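Local structure of uncharacterized protein (Pyrobaculum aerophilum, 2ZYZ) at residues Ile49-Glu63 / Gly79-Asn93. The protein is probably the structural subunit of a splicing endonuclease and may bind nucleic acid. Sequence-based numbering, arbitrary orientation.
Sequences IAEKKERYLFYVMVE and GETLSMPVVLALVSN
Glu-63 OE1 is gripped by two groups: the backbone N of Asn-93 reaches it at 3.0 Å on the anti side of the carboxylate, a little out of its plane, in a bent bond (137° at the hydrogen), and a polar side chain of another protein chain also bonds to it. An extended glutamate suits this place: with CG anti to the backbone N (chi1 -173°), it carries the carboxylate past the last bridged pair to the Asn-93 amide. Shortened to an alanine, this position would probably leave that amide without its acceptor and give up the bond to the other chain. Before it, strands 55-62 and 86-91 run parallel in a ladder from Leu-57 N to Pro-85 O (2.9 Å) to Glu-63 N to Val-91 O (2.9 Å). Apolar side chains line both faces. Val-87 lies alongside Phe-58, CG1 3.6 Å from Phe-58 CE2 and CG2 over one ring face; Val-87 CG2 also meets Tyr-56 CD2 at 3.8 Å. Here small Ala-89 admits Val-28 of helix 23-34. On the other face Leu-88 CD2 sits at the ring edge of Tyr-59, 3.9 Å from Tyr-59 CD2. Gly-79, lacking a side chain, lets the last helical turn sit close against Val-86 and Leu-57, whose CD2 is 3.7 Å from Gly-79 N. After the Schellman turn at Ser-83, Met-84 CE meets Ile-49 CG2 at 3.9 Å and lies against the aliphatic chain of Arg-55. Strand 55-62, helix 69-81 and strand 86-91 thus form a beta-alpha-beta crossover within a mixed sheet.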
ATOM      1  N   ILE C  49       1.641  14.640  25.849  1.00 21.50           N
ATOM      2  CA  ILE C  49       0.497  15.510  25.693  1.00 20.74           C
ATOM      3  C   ILE C  49       0.995  16.875  25.328  1.00 20.99           C
ATOM      4  O   ILE C  49       1.895  17.353  25.944  1.00 20.50           O
ATOM      5  CB  ILE C  49      -0.297  15.622  27.001  1.00 21.35           C
ATOM      6  CG1 ILE C  49      -0.743  14.253  27.442  1.00 20.03           C
ATOM      7  CG2 ILE C  49      -1.518  16.535  26.833  1.00 22.34           C
ATOM      8  CD1 ILE C  49      -1.308  14.167  28.752  1.00 24.89           C
ATOM      9  N   ALA C  50       0.376  17.507  24.345  1.00 21.22           N
ATOM     10  CA  ALA C  50       0.697  18.864  24.005  1.00 21.27           C
ATOM     11  C   ALA C  50      -0.577  19.602  23.697  1.00 23.69           C
ATOM     12  O   ALA C  50      -1.552  19.005  23.444  1.00 22.03           O
ATOM     13  CB  ALA C  50       1.590  18.933  22.888  1.00 22.50           C
ATOM     14  N   GLU C  51      -0.531  20.919  23.702  1.00 25.53           N
ATOM     15  CA  GLU C  51      -1.733  21.749  23.664  1.00 26.77           C
ATOM     16  C   GLU C  51      -1.607  22.938  22.727  1.00 27.53           C
ATOM     17  O   GLU C  51      -0.643  23.623  22.764  1.00 27.60           O
ATOM     18  CB  GLU C  51      -2.072  22.259  25.039  1.00 27.07           C
ATOM     19  CG  GLU C  51      -3.069  23.396  25.011  1.00 27.64           C
ATOM     20  CD  GLU C  51      -3.832  23.593  26.307  1.00 29.73           C
ATOM     21  OE1 GLU C  51      -4.944  24.156  26.211  1.00 31.04           O
ATOM     22  OE2 GLU C  51      -3.329  23.242  27.398  1.00 30.30           O
ATOM     23  N   LYS C  52      -2.600  23.123  21.878  1.00 29.42           N
ATOM     24  CA  LYS C  52      -2.775  24.351  21.166  1.00 31.93           C
ATOM     25  C   LYS C  52      -4.173  24.842  21.439  1.00 33.65           C
ATOM     26  O   LYS C  52      -4.404  25.485  22.389  1.00 34.29           O
ATOM     27  CB  LYS C  52      -2.578  24.189  19.685  1.00 32.27           C
ATOM     28  CG  LYS C  52      -2.040  25.391  19.003  1.00 32.54           C
ATOM     29  CD  LYS C  52      -2.178  25.290  17.533  1.00 32.61           C
ATOM     30  CE  LYS C  52      -1.956  26.568  16.848  1.00 33.50           C
ATOM     31  NZ  LYS C  52      -1.561  26.330  15.465  1.00 35.13           N
ATOM     32  N   LYS C  53      -5.132  24.439  20.648  1.00 35.11           N
ATOM     33  CA  LYS C  53      -6.469  24.852  21.031  1.00 36.16           C
ATOM     34  C   LYS C  53      -6.994  23.917  22.100  1.00 35.71           C
ATOM     35  O   LYS C  53      -7.465  24.355  23.109  1.00 37.18           O
ATOM     36  CB  LYS C  53      -7.403  24.934  19.846  1.00 36.79           C
ATOM     37  CG  LYS C  53      -7.115  26.084  18.904  1.00 39.45           C
ATOM     38  CD  LYS C  53      -7.440  25.757  17.465  1.00 41.07           C
ATOM     39  CE  LYS C  53      -6.634  26.596  16.536  1.00 43.44           C
ATOM     40  NZ  LYS C  53      -5.337  25.980  16.192  1.00 45.36           N
ATOM     41  N   GLU C  54      -6.883  22.627  21.861  1.00 34.32           N
ATOM     42  CA  GLU C  54      -7.197  21.643  22.874  1.00 32.38           C
ATOM     43  C   GLU C  54      -5.940  20.857  23.198  1.00 29.71           C
ATOM     44  O   GLU C  54      -4.940  21.106  22.623  1.00 28.23           O
ATOM     45  CB  GLU C  54      -8.366  20.755  22.479  1.00 33.10           C
ATOM     46  CG  GLU C  54      -8.357  20.174  21.110  1.00 35.71           C
ATOM     47  CD  GLU C  54      -9.640  19.303  20.752  1.00 35.98           C
ATOM     48  OE1 GLU C  54     -10.333  18.736  21.613  1.00 40.45           O
ATOM     49  OE2 GLU C  54      -9.942  19.149  19.565  1.00 42.31           O
ATOM     50  N   ARG C  55      -6.002  19.963  24.158  1.00 26.95           N
ATOM     51  CA  ARG C  55      -4.931  19.007  24.380  1.00 25.80           C
ATOM     52  C   ARG C  55      -5.076  17.760  23.550  1.00 23.69           C
ATOM     53  O   ARG C  55      -6.132  17.225  23.433  1.00 23.02           O
ATOM     54  CB  ARG C  55      -4.855  18.612  25.838  1.00 26.01           C
ATOM     55  CG  ARG C  55      -4.842  19.788  26.750  1.00 29.61           C
ATOM     56  CD  ARG C  55      -4.376  19.468  28.098  1.00 32.76           C
ATOM     57  NE  ARG C  55      -3.840  20.630  28.776  1.00 34.27           N
ATOM     58  CZ  ARG C  55      -3.570  20.629  30.079  1.00 34.57           C
ATOM     59  NH1 ARG C  55      -3.095  21.696  30.645  1.00 32.88           N
ATOM     60  NH2 ARG C  55      -3.747  19.537  30.792  1.00 31.18           N
ATOM     61  N   TYR C  56      -3.962  17.311  23.003  1.00 22.90           N
ATOM     62  CA  TYR C  56      -3.916  16.089  22.241  1.00 22.81           C
ATOM     63  C   TYR C  56      -2.911  15.103  22.826  1.00 20.99           C
ATOM     64  O   TYR C  56      -1.974  15.489  23.398  1.00 21.01           O
ATOM     65  CB  TYR C  56      -3.490  16.373  20.812  1.00 24.20           C
ATOM     66  CG  TYR C  56      -4.262  17.413  20.005  1.00 27.03           C
ATOM     67  CD1 TYR C  56      -3.911  18.716  20.066  1.00 28.45           C
ATOM     68  CD2 TYR C  56      -5.248  17.063  19.137  1.00 29.03           C
ATOM     69  CE1 TYR C  56      -4.529  19.627  19.382  1.00 30.39           C
ATOM     70  CE2 TYR C  56      -5.895  18.011  18.420  1.00 30.33           C
ATOM     71  CZ  TYR C  56      -5.506  19.301  18.546  1.00 29.76           C
ATOM     72  OH  TYR C  56      -6.057  20.349  17.851  1.00 31.04           O
ATOM     73  N   LEU C  57      -3.139  13.835  22.596  1.00 19.60           N
ATOM     74  CA  LEU C  57      -2.183  12.838  22.906  1.00 19.06           C
ATOM     75  C   LEU C  57      -1.415  12.472  21.664  1.00 19.31           C
ATOM     76  O   LEU C  57      -1.995  12.008  20.736  1.00 20.02           O
ATOM     77  CB  LEU C  57      -2.857  11.620  23.493  1.00 18.79           C
ATOM     78  CG  LEU C  57      -2.022  10.442  23.947  1.00 21.42           C
ATOM     79  CD1 LEU C  57      -1.203  10.825  25.110  1.00 23.23           C
ATOM     80  CD2 LEU C  57      -2.899   9.313  24.274  1.00 21.80           C
ATOM     81  N   PHE C  58      -0.114  12.718  21.681  1.00 18.21           N
ATOM     82  CA  PHE C  58       0.765  12.451  20.574  1.00 17.32           C
ATOM     83  C   PHE C  58       1.493  11.127  20.748  1.00 17.70           C
ATOM     84  O   PHE C  58       1.964  10.826  21.825  1.00 18.33           O
ATOM     85  CB  PHE C  58       1.772  13.552  20.381  1.00 17.46           C
ATOM     86  CG  PHE C  58       1.205  14.790  19.816  1.00 17.70           C
ATOM     87  CD1 PHE C  58       0.639  15.700  20.625  1.00 17.54           C
ATOM     88  CD2 PHE C  58       1.253  15.045  18.466  1.00 19.22           C
ATOM     89  CE1 PHE C  58       0.118  16.846  20.091  1.00 18.03           C
ATOM     90  CE2 PHE C  58       0.724  16.170  17.950  1.00 20.96           C
ATOM     91  CZ  PHE C  58       0.162  17.069  18.765  1.00 19.66           C
ATOM     92  N   TYR C  59       1.633  10.408  19.640  1.00 17.22           N
ATOM     93  CA  TYR C  59       2.425   9.196  19.595  1.00 17.61           C
ATOM     94  C   TYR C  59       3.366   9.281  18.407  1.00 16.97           C
ATOM     95  O   TYR C  59       2.947   9.494  17.306  1.00 16.24           O
ATOM     96  CB  TYR C  59       1.529   7.966  19.522  1.00 18.74           C
ATOM     97  CG  TYR C  59       2.246   6.656  19.478  1.00 19.78           C
ATOM     98  CD1 TYR C  59       3.134   6.313  20.438  1.00 21.08           C
ATOM     99  CD2 TYR C  59       2.020   5.766  18.475  1.00 22.62           C
ATOM    100  CE1 TYR C  59       3.771   5.154  20.410  1.00 22.90           C
ATOM    101  CE2 TYR C  59       2.682   4.591  18.435  1.00 24.06           C
ATOM    102  CZ  TYR C  59       3.551   4.303  19.412  1.00 23.33           C
ATOM    103  OH  TYR C  59       4.192   3.163  19.365  1.00 24.39           O
ATOM    104  N   VAL C  60       4.653   9.129  18.643  1.00 16.15           N
ATOM    105  CA  VAL C  60       5.638   9.358  17.636  1.00 16.43           C
ATOM    106  C   VAL C  60       5.951   8.033  16.948  1.00 16.94           C
ATOM    107  O   VAL C  60       6.219   7.098  17.618  1.00 17.23           O
ATOM    108  CB  VAL C  60       6.958   9.912  18.236  1.00 17.06           C
ATOM    109  CG1 VAL C  60       7.996   9.946  17.246  1.00 17.24           C
ATOM    110  CG2 VAL C  60       6.754  11.242  18.798  1.00 18.71           C
ATOM    111  N   MET C  61       5.913   8.010  15.625  1.00 15.18           N
ATOM    112  CA  MET C  61       6.251   6.863  14.835  1.00 16.88           C
ATOM    113  C   MET C  61       7.361   7.195  13.863  1.00 16.86           C
ATOM    114  O   MET C  61       7.202   8.020  13.031  1.00 16.41           O
ATOM    115  CB  MET C  61       5.022   6.375  14.070  1.00 15.22           C
ATOM    116  CG  MET C  61       3.961   5.926  14.969  1.00 18.76           C
ATOM    117  SD  MET C  61       2.510   5.270  14.185  1.00 19.58           S
ATOM    118  CE  MET C  61       3.096   3.808  13.403  1.00 20.91           C
ATOM    119  N   VAL C  62       8.487   6.527  14.005  1.00 15.22           N
ATOM    120  CA  VAL C  62       9.617   6.681  13.117  1.00 15.43           C
ATOM    121  C   VAL C  62       9.586   5.750  11.887  1.00 12.38           C
ATOM    122  O   VAL C  62       9.298   4.621  12.002  1.00 14.75           O
ATOM    123  CB  VAL C  62      10.948   6.539  13.908  1.00 15.92           C
ATOM    124  CG1 VAL C  62      12.124   6.518  13.018  1.00 16.10           C
ATOM    125  CG2 VAL C  62      11.060   7.643  14.882  1.00 19.58           C
ATOM    126  N   GLU C  63       9.877   6.303  10.713  1.00 13.09           N
ATOM    127  CA  GLU C  63       9.984   5.543   9.479  1.00 12.42           C
ATOM    128  C   GLU C  63      10.778   4.251   9.712  1.00 13.32           C
ATOM    129  O   GLU C  63      11.844   4.298  10.211  1.00 14.87           O
ATOM    130  CB  GLU C  63      10.626   6.342   8.363  1.00 12.36           C
ATOM    131  CG  GLU C  63      10.603   5.677   7.037  1.00 13.18           C
ATOM    132  CD  GLU C  63      11.123   6.530   5.862  1.00 12.72           C
ATOM    133  OE1 GLU C  63      11.576   7.633   6.095  1.00 15.92           O
ATOM    134  OE2 GLU C  63      11.064   6.034   4.763  1.00 15.06           O
ATOM    135  N   GLY C  79      -6.207   7.658  24.727  1.00 24.04           N
ATOM    136  CA  GLY C  79      -6.804   8.912  24.396  1.00 23.39           C
ATOM    137  C   GLY C  79      -8.257   8.965  24.801  1.00 24.37           C
ATOM    138  O   GLY C  79      -8.733   9.979  25.212  1.00 24.44           O
ATOM    139  N   GLU C  80      -8.956   7.852  24.636  1.00 23.94           N
ATOM    140  CA  GLU C  80     -10.330   7.752  25.064  1.00 25.07           C
ATOM    141  C   GLU C  80     -10.384   7.912  26.591  1.00 24.98           C
ATOM    142  O   GLU C  80     -11.117   8.655  27.071  1.00 24.99           O
ATOM    143  CB  GLU C  80     -10.977   6.427  24.613  1.00 24.97           C
ATOM    144  CG  GLU C  80     -11.183   6.316  23.133  1.00 25.25           C
ATOM    145  CD  GLU C  80     -12.017   5.129  22.701  1.00 27.34           C
ATOM    146  OE1 GLU C  80     -12.767   4.630  23.498  1.00 30.66           O
ATOM    147  OE2 GLU C  80     -11.938   4.718  21.551  1.00 28.50           O
ATOM    148  N   THR C  81      -9.519   7.227  27.295  1.00 25.88           N
ATOM    149  CA  THR C  81      -9.483   7.262  28.745  1.00 27.11           C
ATOM    150  C   THR C  81      -9.163   8.636  29.287  1.00 27.08           C
ATOM    151  O   THR C  81      -9.681   9.019  30.284  1.00 27.61           O
ATOM    152  CB  THR C  81      -8.444   6.315  29.252  1.00 26.91           C
ATOM    153  OG1 THR C  81      -8.862   4.983  29.044  1.00 29.74           O
ATOM    154  CG2 THR C  81      -8.119   6.534  30.685  1.00 30.60           C
ATOM    155  N   LEU C  82      -8.284   9.346  28.602  1.00 26.75           N
ATOM    156  CA  LEU C  82      -7.849  10.675  28.993  1.00 25.91           C
ATOM    157  C   LEU C  82      -8.755  11.753  28.388  1.00 24.50           C
ATOM    158  O   LEU C  82      -8.537  12.881  28.573  1.00 25.30           O
ATOM    159  CB  LEU C  82      -6.422  10.906  28.531  1.00 25.79           C
ATOM    160  CG  LEU C  82      -5.170  10.386  29.259  1.00 26.34           C
ATOM    161  CD1 LEU C  82      -5.303   9.066  29.793  1.00 29.34           C
ATOM    162  CD2 LEU C  82      -3.943  10.511  28.507  1.00 28.25           C
ATOM    163  N   SER C  83      -9.763  11.351  27.652  1.00 24.28           N
ATOM    164  CA  SER C  83     -10.533  12.276  26.869  1.00 23.72           C
ATOM    165  C   SER C  83      -9.901  13.235  25.924  1.00 24.00           C
ATOM    166  O   SER C  83     -10.272  14.341  25.852  1.00 24.77           O
ATOM    167  CB  SER C  83     -11.604  12.977  27.693  1.00 24.40           C
ATOM    168  OG  SER C  83     -12.362  12.052  28.401  1.00 21.34           O
ATOM    169  N   MET C  84      -8.943  12.772  25.134  1.00 23.38           N
ATOM    170  CA  MET C  84      -8.176  13.624  24.230  1.00 23.25           C
ATOM    171  C   MET C  84      -8.067  12.969  22.844  1.00 22.48           C
ATOM    172  O   MET C  84      -7.887  11.809  22.777  1.00 23.18           O
ATOM    173  CB  MET C  84      -6.759  13.814  24.772  1.00 22.76           C
ATOM    174  CG  MET C  84      -6.676  14.656  25.967  1.00 23.25           C
ATOM    175  SD  MET C  84      -5.028  14.797  26.590  1.00 24.99           S
ATOM    176  CE  MET C  84      -5.222  15.998  27.792  1.00 23.52           C
ATOM    177  N   PRO C  85      -8.130  13.723  21.765  1.00 21.75           N
ATOM    178  CA  PRO C  85      -7.822  13.117  20.488  1.00 20.91           C
ATOM    179  C   PRO C  85      -6.384  12.687  20.372  1.00 18.88           C
ATOM    180  O   PRO C  85      -5.532  13.301  20.968  1.00 18.62           O
ATOM    181  CB  PRO C  85      -8.074  14.222  19.499  1.00 21.42           C
ATOM    182  CG  PRO C  85      -7.977  15.411  20.244  1.00 24.36           C
ATOM    183  CD  PRO C  85      -8.432  15.140  21.580  1.00 22.48           C
ATOM    184  N   VAL C  86      -6.155  11.670  19.560  1.00 17.20           N
ATOM    185  CA  VAL C  86      -4.829  11.083  19.355  1.00 16.20           C
ATOM    186  C   VAL C  86      -4.264  11.520  18.004  1.00 16.96           C
ATOM    187  O   VAL C  86      -4.956  11.516  17.028  1.00 16.69           O
ATOM    188  CB  VAL C  86      -4.878   9.550  19.442  1.00 15.65           C
ATOM    189  CG1 VAL C  86      -3.533   8.926  19.289  1.00 15.79           C
ATOM    190  CG2 VAL C  86      -5.486   9.136  20.725  1.00 15.57           C
ATOM    191  N   VAL C  87      -3.016  11.919  17.991  1.00 15.91           N
ATOM    192  CA  VAL C  87      -2.317  12.354  16.805  1.00 15.84           C
ATOM    193  C   VAL C  87      -1.072  11.504  16.713  1.00 15.98           C
ATOM    194  O   VAL C  87      -0.347  11.391  17.644  1.00 16.46           O
ATOM    195  CB  VAL C  87      -1.912  13.837  16.848  1.00 17.30           C
ATOM    196  CG1 VAL C  87      -1.205  14.258  15.613  1.00 17.68           C
ATOM    197  CG2 VAL C  87      -3.102  14.699  17.012  1.00 17.19           C
ATOM    198  N   LEU C  88      -0.877  10.901  15.570  1.00 14.82           N
ATOM    199  CA  LEU C  88       0.339  10.186  15.261  1.00 14.48           C
ATOM    200  C   LEU C  88       1.322  11.132  14.608  1.00 14.96           C
ATOM    201  O   LEU C  88       1.040  11.698  13.632  1.00 14.76           O
ATOM    202  CB  LEU C  88       0.062   9.021  14.324  1.00 13.75           C
ATOM    203  CG  LEU C  88      -0.941   8.029  14.845  1.00 14.70           C
ATOM    204  CD1 LEU C  88      -1.323   6.986  13.859  1.00 12.84           C
ATOM    205  CD2 LEU C  88      -0.612   7.511  16.182  1.00 16.43           C
ATOM    206  N   ALA C  89       2.494  11.263  15.179  1.00 14.52           N
ATOM    207  CA  ALA C  89       3.480  12.110  14.606  1.00 13.95           C
ATOM    208  C   ALA C  89       4.441  11.229  13.837  1.00 14.94           C
ATOM    209  O   ALA C  89       5.181  10.544  14.418  1.00 15.48           O
ATOM    210  CB  ALA C  89       4.215  12.837  15.682  1.00 14.11           C
ATOM    211  N   LEU C  90       4.407  11.307  12.526  1.00 13.99           N
ATOM    212  CA  LEU C  90       5.222  10.451  11.689  1.00 14.10           C
ATOM    213  C   LEU C  90       6.519  11.117  11.293  1.00 15.30           C
ATOM    214  O   LEU C  90       6.488  12.161  10.757  1.00 14.91           O
ATOM    215  CB  LEU C  90       4.474  10.071  10.435  1.00 14.59           C
ATOM    216  CG  LEU C  90       3.024   9.632  10.623  1.00 12.99           C
ATOM    217  CD1 LEU C  90       2.380   9.331   9.360  1.00 15.03           C
ATOM    218  CD2 LEU C  90       2.830   8.579  11.513  1.00 14.52           C
ATOM    219  N   VAL C  91       7.635  10.484  11.559  1.00 14.61           N
ATOM    220  CA  VAL C  91       8.910  11.115  11.304  1.00 14.96           C
ATOM    221  C   VAL C  91       9.739  10.340  10.300  1.00 15.18           C
ATOM    222  O   VAL C  91       9.917   9.168  10.446  1.00 14.24           O
ATOM    223  CB  VAL C  91       9.733  11.251  12.580  1.00 16.17           C
ATOM    224  CG1 VAL C  91      10.880  12.190  12.372  1.00 16.58           C
ATOM    225  CG2 VAL C  91       8.896  11.699  13.680  1.00 19.68           C
ATOM    226  N   SER C  92      10.195  11.015   9.261  1.00 14.66           N
ATOM    227  CA  SER C  92      10.990  10.367   8.247  1.00 15.57           C
ATOM    228  C   SER C  92      12.383  10.052   8.762  1.00 16.92           C
ATOM    229  O   SER C  92      12.770  10.532   9.728  1.00 17.65           O
ATOM    230  CB  SER C  92      11.112  11.226   7.015  1.00 17.08           C
ATOM    231  OG  SER C  92      12.047  12.181   7.270  1.00 16.30           O
ATOM    232  N   ASN C  93      13.142   9.310   7.997  1.00 17.62           N
ATOM    233  CA  ASN C  93      14.407   8.802   8.493  1.00 19.13           C
ATOM    234  C   ASN C  93      15.414   9.903   8.699  1.00 19.98           C
ATOM    235  O   ASN C  93      16.393   9.737   9.406  1.00 20.45           O
ATOM    236  CB  ASN C  93      14.985   7.733   7.575  1.00 19.17           C
ATOM    237  CG  ASN C  93      15.199   8.225   6.160  1.00 17.87           C
ATOM    238  OD1 ASN C  93      15.325   9.374   5.904  1.00 19.94           O
ATOM    239  ND2 ASN C  93      15.243   7.317   5.246  1.00 22.33           N
TER